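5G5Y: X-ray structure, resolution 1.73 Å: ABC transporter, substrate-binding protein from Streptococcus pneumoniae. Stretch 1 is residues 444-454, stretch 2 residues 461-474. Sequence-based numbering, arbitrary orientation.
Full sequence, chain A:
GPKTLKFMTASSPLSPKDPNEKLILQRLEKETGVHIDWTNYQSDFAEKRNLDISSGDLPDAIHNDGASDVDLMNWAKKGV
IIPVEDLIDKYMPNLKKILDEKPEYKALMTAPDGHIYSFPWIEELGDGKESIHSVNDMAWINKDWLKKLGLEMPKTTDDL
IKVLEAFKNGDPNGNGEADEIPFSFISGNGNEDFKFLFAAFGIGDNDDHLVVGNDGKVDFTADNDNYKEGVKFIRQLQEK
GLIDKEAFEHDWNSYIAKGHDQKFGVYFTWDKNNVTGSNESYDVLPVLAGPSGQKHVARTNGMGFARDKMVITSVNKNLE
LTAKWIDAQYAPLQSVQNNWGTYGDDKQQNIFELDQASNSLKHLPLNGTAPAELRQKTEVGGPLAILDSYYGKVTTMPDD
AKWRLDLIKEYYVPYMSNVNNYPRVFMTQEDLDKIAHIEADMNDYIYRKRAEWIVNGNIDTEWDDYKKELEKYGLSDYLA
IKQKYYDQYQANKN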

ATOM      1  N   ASP A 444      -3.093  18.883   5.490  1.00 17.00           N
ATOM      2  CA  ASP A 444      -4.103  19.587   4.693  1.00 20.58           C
ATOM      3  C   ASP A 444      -3.567  20.932   4.221  1.00 18.41           C
ATOM      4  O   ASP A 444      -3.847  21.332   3.108  1.00 19.07           O
ATOM      5  CB  ASP A 444      -5.427  19.775   5.460  1.00 24.53           C
ATOM      6  CG  ASP A 444      -6.208  18.442   5.679  1.00 31.45           C
ATOM      7  OD1 ASP A 444      -6.096  17.518   4.866  1.00 37.36           O
ATOM      8  OD2 ASP A 444      -6.969  18.327   6.674  1.00 42.43           O
ATOM      9  N   TYR A 445      -2.773  21.598   5.052  1.00 17.39           N
ATOM     10  CA  TYR A 445      -2.122  22.880   4.676  1.00 16.64           C
ATOM     11  C   TYR A 445      -1.198  22.740   3.460  1.00 15.88           C
ATOM     12  O   TYR A 445      -1.201  23.562   2.529  1.00 15.51           O
ATOM     13  CB  TYR A 445      -1.345  23.447   5.879  1.00 15.74           C
ATOM     14  CG  TYR A 445      -0.515  24.653   5.562  1.00 15.90           C
ATOM     15  CD1 TYR A 445      -1.109  25.904   5.360  1.00 17.05           C
ATOM     16  CD2 TYR A 445       0.862  24.562   5.453  1.00 16.02           C
ATOM     17  CE1 TYR A 445      -0.335  27.011   5.052  1.00 17.29           C
ATOM     18  CE2 TYR A 445       1.642  25.652   5.140  1.00 16.29           C
ATOM     19  CZ  TYR A 445       1.035  26.891   4.929  1.00 17.55           C
ATOM     20  OH  TYR A 445       1.824  27.986   4.608  1.00 17.77           O
ATOM     21  N   ILE A 446      -0.374  21.702   3.475  1.00 15.91           N
ATOM     22  CA  ILE A 446       0.510  21.430   2.351  1.00 14.90           C
ATOM     23  C   ILE A 446      -0.300  21.290   1.032  1.00 13.98           C
ATOM     24  O   ILE A 446       0.046  21.886  -0.005  1.00 13.35           O
ATOM     25  CB  ILE A 446       1.352  20.163   2.612  1.00 15.41           C
ATOM     26  CG1 ILE A 446       2.432  20.465   3.658  1.00 16.44           C
ATOM     27  CG2 ILE A 446       1.998  19.646   1.314  1.00 15.49           C
ATOM     28  CD1 ILE A 446       3.017  19.238   4.273  1.00 17.84           C
ATOM     29  N   TYR A 447      -1.374  20.526   1.072  1.00 13.84           N
ATOM     30  CA  TYR A 447      -2.197  20.357  -0.129  1.00 14.67           C
ATOM     31  C   TYR A 447      -2.985  21.621  -0.483  1.00 14.97           C
ATOM     32  O   TYR A 447      -3.196  21.889  -1.646  1.00 13.98           O
ATOM     33  CB  TYR A 447      -3.093  19.142  -0.031  1.00 15.12           C
ATOM     34  CG  TYR A 447      -2.350  17.807  -0.212  1.00 15.47           C
ATOM     35  CD1 TYR A 447      -1.436  17.606  -1.246  1.00 16.34           C
ATOM     36  CD2 TYR A 447      -2.565  16.750   0.662  1.00 16.80           C
ATOM     37  CE1 TYR A 447      -0.760  16.387  -1.386  1.00 15.85           C
ATOM     38  CE2 TYR A 447      -1.902  15.534   0.529  1.00 16.50           C
ATOM     39  CZ  TYR A 447      -1.004  15.361  -0.510  1.00 15.27           C
ATOM     40  OH  TYR A 447      -0.365  14.158  -0.666  1.00 14.88           O
ATOM     41  N   ARG A 448      -3.435  22.368   0.505  1.00 16.91           N
ATOM     42  CA  ARG A 448      -4.155  23.614   0.215  1.00 18.00           C
ATOM     43  C   ARG A 448      -3.248  24.594  -0.547  1.00 16.88           C
ATOM     44  O   ARG A 448      -3.649  25.139  -1.567  1.00 16.94           O
ATOM     45  CB  ARG A 448      -4.690  24.262   1.489  1.00 20.84           C
ATOM     46  CG  ARG A 448      -5.493  25.540   1.189  1.00 24.24           C
ATOM     47  CD  ARG A 448      -6.118  26.176   2.422  1.00 26.84           C
ATOM     48  NE  ARG A 448      -5.186  26.706   3.420  1.00 28.71           N
ATOM     49  CZ  ARG A 448      -4.578  27.897   3.383  1.00 30.68           C
ATOM     50  NH1 ARG A 448      -4.705  28.730   2.345  1.00 31.56           N
ATOM     51  NH2 ARG A 448      -3.809  28.265   4.413  1.00 32.09           N
ATOM     52  N   LYS A 449      -2.021  24.792  -0.074  1.00 15.96           N
ATOM     53  CA  LYS A 449      -1.114  25.714  -0.717  1.00 16.34           C
ATOM     54  C   LYS A 449      -0.752  25.224  -2.121  1.00 15.97           C
ATOM     55  O   LYS A 449      -0.736  26.006  -3.066  1.00 15.08           O
ATOM     56  CB  LYS A 449       0.143  25.922   0.138  1.00 16.81           C
ATOM     57  CG  LYS A 449      -0.139  26.593   1.481  1.00 17.64           C
ATOM     58  CD  LYS A 449      -0.844  27.936   1.367  1.00 19.72           C
ATOM     59  CE  LYS A 449      -0.077  28.882   0.479  1.00 20.82           C
ATOM     60  NZ  LYS A 449      -0.685  30.226   0.532  1.00 24.99           N
ATOM     61  N   ARG A 450      -0.521  23.918  -2.250  1.00 14.67           N
ATOM     62  CA  ARG A 450      -0.202  23.335  -3.534  1.00 14.55           C
ATOM     63  C   ARG A 450      -1.330  23.598  -4.564  1.00 14.93           C
ATOM     64  O   ARG A 450      -1.051  23.983  -5.710  1.00 15.70           O
ATOM     65  CB  ARG A 450       0.125  21.846  -3.372  1.00 14.57           C
ATOM     66  CG  ARG A 450       0.811  21.211  -4.541  1.00 15.33           C
ATOM     67  CD  ARG A 450       0.827  19.682  -4.400  1.00 15.72           C
ATOM     68  NE  ARG A 450      -0.473  19.069  -4.644  1.00 16.31           N
ATOM     69  CZ  ARG A 450      -0.686  17.777  -4.929  1.00 16.00           C
ATOM     70  NH1 ARG A 450       0.314  16.910  -5.000  1.00 14.93           N
ATOM     71  NH2 ARG A 450      -1.915  17.366  -5.187  1.00 14.93           N
ATOM     72  N   ALA A 451      -2.576  23.404  -4.148  1.00 14.73           N
ATOM     73  CA  ALA A 451      -3.730  23.611  -5.012  1.00 14.78           C
ATOM     74  C   ALA A 451      -3.827  25.105  -5.382  1.00 15.57           C
ATOM     75  O   ALA A 451      -4.066  25.428  -6.548  1.00 15.10           O
ATOM     76  CB  ALA A 451      -4.996  23.134  -4.321  1.00 14.40           C
ATOM     77  N   GLU A 452      -3.626  25.994  -4.399  1.00 16.28           N
ATOM     78  CA  GLU A 452      -3.711  27.453  -4.624  1.00 18.21           C
ATOM     79  C   GLU A 452      -2.666  27.919  -5.579  1.00 15.90           C
ATOM     80  O   GLU A 452      -2.932  28.764  -6.437  1.00 15.88           O
ATOM     81  CB  GLU A 452      -3.513  28.248  -3.325  1.00 21.98           C
ATOM     82  CG  GLU A 452      -4.685  28.170  -2.376  1.00 26.85           C
ATOM     83  CD  GLU A 452      -4.419  28.868  -1.032  1.00 32.28           C
ATOM     84  OE1 GLU A 452      -3.423  29.638  -0.919  1.00 30.36           O
ATOM     85  OE2 GLU A 452      -5.228  28.623  -0.079  1.00 33.70           O
ATOM     86  N   TRP A 453      -1.456  27.389  -5.440  1.00 13.53           N
ATOM     87  CA  TRP A 453      -0.393  27.738  -6.328  1.00 14.09           C
ATOM     88  C   TRP A 453      -0.615  27.317  -7.746  1.00 15.13           C
ATOM     89  O   TRP A 453      -0.051  27.938  -8.657  1.00 16.06           O
ATOM     90  CB  TRP A 453       0.940  27.210  -5.834  1.00 14.27           C
ATOM     91  CG  TRP A 453       1.374  27.899  -4.553  1.00 13.94           C
ATOM     92  CD1 TRP A 453       1.148  29.191  -4.174  1.00 14.27           C
ATOM     93  CD2 TRP A 453       2.139  27.305  -3.518  1.00 14.57           C
ATOM     94  NE1 TRP A 453       1.727  29.439  -2.939  1.00 14.72           N
ATOM     95  CE2 TRP A 453       2.368  28.300  -2.532  1.00 14.55           C
ATOM     96  CE3 TRP A 453       2.704  26.044  -3.347  1.00 14.28           C
ATOM     97  CZ2 TRP A 453       3.106  28.048  -1.392  1.00 15.68           C
ATOM     98  CZ3 TRP A 453       3.447  25.797  -2.193  1.00 15.01           C
ATOM     99  CH2 TRP A 453       3.659  26.782  -1.253  1.00 14.80           C
ATOM    100  N   ILE A 454      -1.402  26.267  -7.948  1.00 14.82           N
ATOM    101  CA  ILE A 454      -1.729  25.808  -9.294  1.00 15.06           C
ATOM    102  C   ILE A 454      -2.922  26.582  -9.888  1.00 16.08           C
ATOM    103  O   ILE A 454      -2.865  26.997 -11.063  1.00 17.19           O
ATOM    104  CB  ILE A 454      -2.020  24.295  -9.305  1.00 15.19           C
ATOM    105  CG1 ILE A 454      -0.710  23.541  -9.013  1.00 16.31           C
ATOM    106  CG2 ILE A 454      -2.618  23.862 -10.658  1.00 14.74           C
ATOM    107  CD1 ILE A 454      -0.919  22.126  -8.507  1.00 16.35           C
TER
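Stretch 2, residues 461-474: TEWDDYKKELEKYG

Stretch 2 is already helical at Thr 461 and stays so through most of its length, and it runs antiparallel to the helix of stretch 1. The angle between the two N-to-C directions is 170°, and the axes come within 11.4 Å. Leu 470 lies opposite Ile 446, Tyr 466 opposite Lys 449 and Glu 462 opposite Trp 453, with CA to CA distances of 8.4, 8.2 and 9.0 Å. Together the two stretches bury 514 Å². Tyr 445, Trp 453 and Tyr 466 account for the largest shares.

Tyr 466 is the knob of the contact. Its chi1 is t, and its side chain sits among Tyr 445, Ile 446, Lys 449 and Trp 453. Trp 453 turns an edge toward its face, with CH2 of Trp 453 3.5 Å from CG of Tyr 466. A water donates to both O of Ile 446 (2.8 Å) and OH of Tyr 466 (3.0 Å), so it links backbone to phenol.

The CA-to-CB bond of Tyr 445 points toward stretch 2, and Tyr 445 is the residue most covered by it. Its OH is 3.5 Å from CA of Tyr 466 and 3.3 Å from CB of Glu 469. Its ring is nearly parallel to that of Tyr 466 but slid aside, so the two barely overlap. Tyr 473 points an edge at the face of Tyr 445, with CE2 of Tyr 473 3.9 Å from CG of Tyr 445. CD2 of Leu 470 is 3.9 Å from CG1 of Ile 446.

At the other end, Glu 462 joins the polar contacts. Its OE1 accepts from NE1 of Trp 453 at 2.8 Å and forms a salt bridge with NZ of Lys 449, also at 2.8 Å. The same NZ bridges to OE1 of Glu 452 at 3.2 Å, so one ammonium group serves two carboxylates, whose OE1 atoms are 4.5 Å apart.

Gly 474 leaves the helix with positive phi in a Schellman motif.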

ATOM      1  N   THR A 461       6.394  34.278  -4.521  1.00 18.63           N
ATOM      2  CA  THR A 461       6.346  35.237  -3.422  1.00 19.44           C
ATOM      3  C   THR A 461       5.961  34.602  -2.089  1.00 19.23           C
ATOM      4  O   THR A 461       6.395  35.065  -1.031  1.00 18.53           O
ATOM      5  CB  THR A 461       5.444  36.441  -3.793  1.00 20.15           C
ATOM      6  OG1 THR A 461       6.009  37.027  -4.965  1.00 22.11           O
ATOM      7  CG2 THR A 461       5.423  37.473  -2.700  1.00 20.26           C
ATOM      8  N   GLU A 462       5.187  33.522  -2.144  1.00 16.27           N
ATOM      9  CA  GLU A 462       4.619  32.913  -0.960  1.00 16.27           C
ATOM     10  C   GLU A 462       5.496  31.791  -0.384  1.00 15.87           C
ATOM     11  O   GLU A 462       5.244  31.350   0.744  1.00 14.25           O
ATOM     12  CB  GLU A 462       3.240  32.325  -1.302  1.00 17.42           C
ATOM     13  CG  GLU A 462       2.205  33.387  -1.613  1.00 19.66           C
ATOM     14  CD  GLU A 462       0.801  32.847  -1.855  1.00 20.82           C
ATOM     15  OE1 GLU A 462       0.530  31.638  -1.596  1.00 19.03           O
ATOM     16  OE2 GLU A 462      -0.054  33.682  -2.247  1.00 21.56           O
ATOM     17  N   TRP A 463       6.491  31.351  -1.158  1.00 14.80           N
ATOM     18  CA  TRP A 463       7.290  30.167  -0.803  1.00 16.08           C
ATOM     19  C   TRP A 463       7.988  30.286   0.549  1.00 17.30           C
ATOM     20  O   TRP A 463       7.876  29.375   1.390  1.00 15.53           O
ATOM     21  CB  TRP A 463       8.269  29.834  -1.929  1.00 16.64           C
ATOM     22  CG  TRP A 463       9.112  28.598  -1.695  1.00 16.85           C
ATOM     23  CD1 TRP A 463      10.437  28.558  -1.394  1.00 17.81           C
ATOM     24  CD2 TRP A 463       8.670  27.241  -1.777  1.00 16.58           C
ATOM     25  NE1 TRP A 463      10.852  27.243  -1.270  1.00 17.47           N
ATOM     26  CE2 TRP A 463       9.784  26.421  -1.503  1.00 16.76           C
ATOM     27  CE3 TRP A 463       7.429  26.635  -2.058  1.00 15.71           C
ATOM     28  CZ2 TRP A 463       9.697  25.029  -1.498  1.00 16.66           C
ATOM     29  CZ3 TRP A 463       7.346  25.259  -2.067  1.00 16.55           C
ATOM     30  CH2 TRP A 463       8.477  24.467  -1.789  1.00 16.38           C
ATOM     31  N   ASP A 464       8.691  31.396   0.771  1.00 19.30           N
ATOM     32  CA  ASP A 464       9.468  31.570   2.016  1.00 21.05           C
ATOM     33  C   ASP A 464       8.562  31.578   3.250  1.00 20.57           C
ATOM     34  O   ASP A 464       8.865  30.891   4.250  1.00 19.79           O
ATOM     35  CB  ASP A 464      10.382  32.813   1.971  1.00 23.23           C
ATOM     36  CG  ASP A 464      11.646  32.601   1.147  1.00 27.97           C
ATOM     37  OD1 ASP A 464      11.930  31.463   0.685  1.00 31.75           O
ATOM     38  OD2 ASP A 464      12.387  33.591   0.960  1.00 32.62           O
ATOM     39  N   ASP A 465       7.424  32.266   3.182  1.00 18.95           N
ATOM     40  CA  ASP A 465       6.501  32.254   4.342  1.00 20.08           C
ATOM     41  C   ASP A 465       5.872  30.871   4.584  1.00 18.38           C
ATOM     42  O   ASP A 465       5.553  30.501   5.713  1.00 16.48           O
ATOM     43  CB  ASP A 465       5.359  33.259   4.199  1.00 22.24           C
ATOM     44  CG  ASP A 465       5.795  34.707   4.449  1.00 25.51           C
ATOM     45  OD1 ASP A 465       6.900  34.951   4.932  1.00 26.89           O
ATOM     46  OD2 ASP A 465       4.997  35.612   4.153  1.00 27.48           O
ATOM     47  N   TYR A 466       5.642  30.137   3.502  1.00 17.21           N
ATOM     48  CA  TYR A 466       5.110  28.781   3.605  1.00 15.96           C
ATOM     49  C   TYR A 466       6.056  27.888   4.369  1.00 14.25           C
ATOM     50  O   TYR A 466       5.623  27.167   5.240  1.00 15.19           O
ATOM     51  CB  TYR A 466       4.835  28.230   2.215  1.00 15.72           C
ATOM     52  CG  TYR A 466       4.857  26.719   2.005  1.00 16.22           C
ATOM     53  CD1 TYR A 466       3.718  25.950   2.235  1.00 16.26           C
ATOM     54  CD2 TYR A 466       5.984  26.090   1.463  1.00 15.39           C
ATOM     55  CE1 TYR A 466       3.697  24.565   1.988  1.00 16.79           C
ATOM     56  CE2 TYR A 466       5.978  24.720   1.207  1.00 16.23           C
ATOM     57  CZ  TYR A 466       4.837  23.963   1.462  1.00 16.24           C
ATOM     58  OH  TYR A 466       4.815  22.642   1.167  1.00 16.49           O
ATOM     59  N   LYS A 467       7.339  27.936   4.034  1.00 15.06           N
ATOM     60  CA  LYS A 467       8.324  27.157   4.780  1.00 16.23           C
ATOM     61  C   LYS A 467       8.371  27.562   6.260  1.00 16.84           C
ATOM     62  O   LYS A 467       8.441  26.697   7.123  1.00 15.48           O
ATOM     63  CB  LYS A 467       9.708  27.269   4.155  1.00 16.59           C
ATOM     64  CG  LYS A 467       9.789  26.582   2.804  1.00 16.78           C
ATOM     65  CD  LYS A 467      11.223  26.474   2.296  1.00 17.26           C
ATOM     66  CE  LYS A 467      11.864  27.822   1.986  1.00 18.75           C
ATOM     67  NZ  LYS A 467      13.283  27.584   1.624  1.00 19.40           N
ATOM     68  N   LYS A 468       8.240  28.855   6.548  1.00 16.97           N
ATOM     69  CA  LYS A 468       8.138  29.312   7.935  1.00 19.00           C
ATOM     70  C   LYS A 468       6.913  28.741   8.668  1.00 17.38           C
ATOM     71  O   LYS A 468       6.974  28.414   9.860  1.00 16.44           O
ATOM     72  CB  LYS A 468       8.075  30.858   7.993  1.00 22.55           C
ATOM     73  CG  LYS A 468       9.355  31.554   7.566  1.00 26.55           C
ATOM     74  CD  LYS A 468       9.175  33.068   7.728  1.00 31.96           C
ATOM     75  CE  LYS A 468      10.275  33.884   7.067  1.00 36.37           C
ATOM     76  NZ  LYS A 468      11.599  33.239   7.234  1.00 39.87           N
ATOM     77  N   GLU A 469       5.797  28.652   7.956  1.00 16.19           N
ATOM     78  CA  GLU A 469       4.564  28.109   8.502  1.00 17.45           C
ATOM     79  C   GLU A 469       4.739  26.603   8.835  1.00 16.92           C
ATOM     80  O   GLU A 469       4.300  26.138   9.866  1.00 16.04           O
ATOM     81  CB  GLU A 469       3.431  28.315   7.498  1.00 19.88           C
ATOM     82  CG  GLU A 469       2.112  28.483   8.113  1.00 25.12           C
ATOM     83  CD  GLU A 469       2.012  29.713   9.030  1.00 25.20           C
ATOM     84  OE1 GLU A 469       2.706  30.734   8.896  1.00 27.28           O
ATOM     85  OE2 GLU A 469       1.133  29.637   9.842  1.00 32.75           O
ATOM     86  N   LEU A 470       5.433  25.878   7.960  1.00 15.73           N
ATOM     87  CA  LEU A 470       5.750  24.489   8.217  1.00 15.94           C
ATOM     88  C   LEU A 470       6.582  24.324   9.477  1.00 16.41           C
ATOM     89  O   LEU A 470       6.360  23.385  10.243  1.00 15.75           O
ATOM     90  CB  LEU A 470       6.467  23.861   7.000  1.00 16.27           C
ATOM     91  CG  LEU A 470       5.683  23.697   5.713  1.00 15.93           C
ATOM     92  CD1 LEU A 470       6.548  23.020   4.656  1.00 16.27           C
ATOM     93  CD2 LEU A 470       4.418  22.910   5.925  1.00 17.40           C
ATOM     94  N   GLU A 471       7.525  25.230   9.702  1.00 17.37           N
ATOM     95  CA  GLU A 471       8.313  25.198  10.940  1.00 19.00           C
ATOM     96  C   GLU A 471       7.464  25.560  12.149  1.00 18.99           C
ATOM     97  O   GLU A 471       7.616  24.933  13.183  1.00 17.76           O
ATOM     98  CB  GLU A 471       9.568  26.077  10.879  1.00 20.38           C
ATOM     99  CG  GLU A 471      10.427  26.033  12.147  1.00 23.91           C
ATOM    100  CD  GLU A 471      10.779  24.597  12.590  1.00 26.77           C
ATOM    101  OE1 GLU A 471      10.768  23.661  11.731  1.00 26.23           O
ATOM    102  OE2 GLU A 471      11.063  24.376  13.785  1.00 26.75           O
ATOM    103  N   LYS A 472       6.553  26.519  12.033  1.00 18.65           N
ATOM    104  CA  LYS A 472       5.620  26.755  13.136  1.00 19.70           C
ATOM    105  C   LYS A 472       4.799  25.520  13.499  1.00 20.19           C
ATOM    106  O   LYS A 472       4.448  25.335  14.668  1.00 19.39           O
ATOM    107  CB  LYS A 472       4.678  27.908  12.838  1.00 20.82           C
ATOM    108  CG  LYS A 472       5.368  29.264  12.806  1.00 23.51           C
ATOM    109  CD  LYS A 472       4.403  30.269  12.210  1.00 27.89           C
ATOM    110  CE  LYS A 472       5.028  31.597  11.872  1.00 32.62           C
ATOM    111  NZ  LYS A 472       3.945  32.454  11.308  1.00 35.04           N
ATOM    112  N   TYR A 473       4.443  24.705  12.489  1.00 18.30           N
ATOM    113  CA  TYR A 473       3.746  23.458  12.739  1.00 18.20           C
ATOM    114  C   TYR A 473       4.642  22.329  13.250  1.00 18.51           C
ATOM    115  O   TYR A 473       4.126  21.253  13.586  1.00 21.24           O
ATOM    116  CB  TYR A 473       3.025  22.951  11.494  1.00 18.06           C
ATOM    117  CG  TYR A 473       1.795  23.718  11.086  1.00 19.05           C
ATOM    118  CD1 TYR A 473       0.797  24.047  12.009  1.00 18.85           C
ATOM    119  CD2 TYR A 473       1.610  24.076   9.770  1.00 19.06           C
ATOM    120  CE1 TYR A 473      -0.351  24.708  11.608  1.00 20.47           C
ATOM    121  CE2 TYR A 473       0.471  24.725   9.358  1.00 21.27           C
ATOM    122  CZ  TYR A 473      -0.510  25.044  10.280  1.00 22.28           C
ATOM    123  OH  TYR A 473      -1.599  25.723   9.823  1.00 23.11           O
ATOM    124  N   GLY A 474       5.947  22.533  13.274  1.00 18.22           N
ATOM    125  CA  GLY A 474       6.857  21.596  13.917  1.00 18.49           C
ATOM    126  C   GLY A 474       7.681  20.731  12.970  1.00 16.94           C
ATOM    127  O   GLY A 474       8.128  19.643  13.363  1.00 16.38           O
TER
HETATM  128  O   HOH W   1       2.708  22.256  -0.885  1.00 17.45           O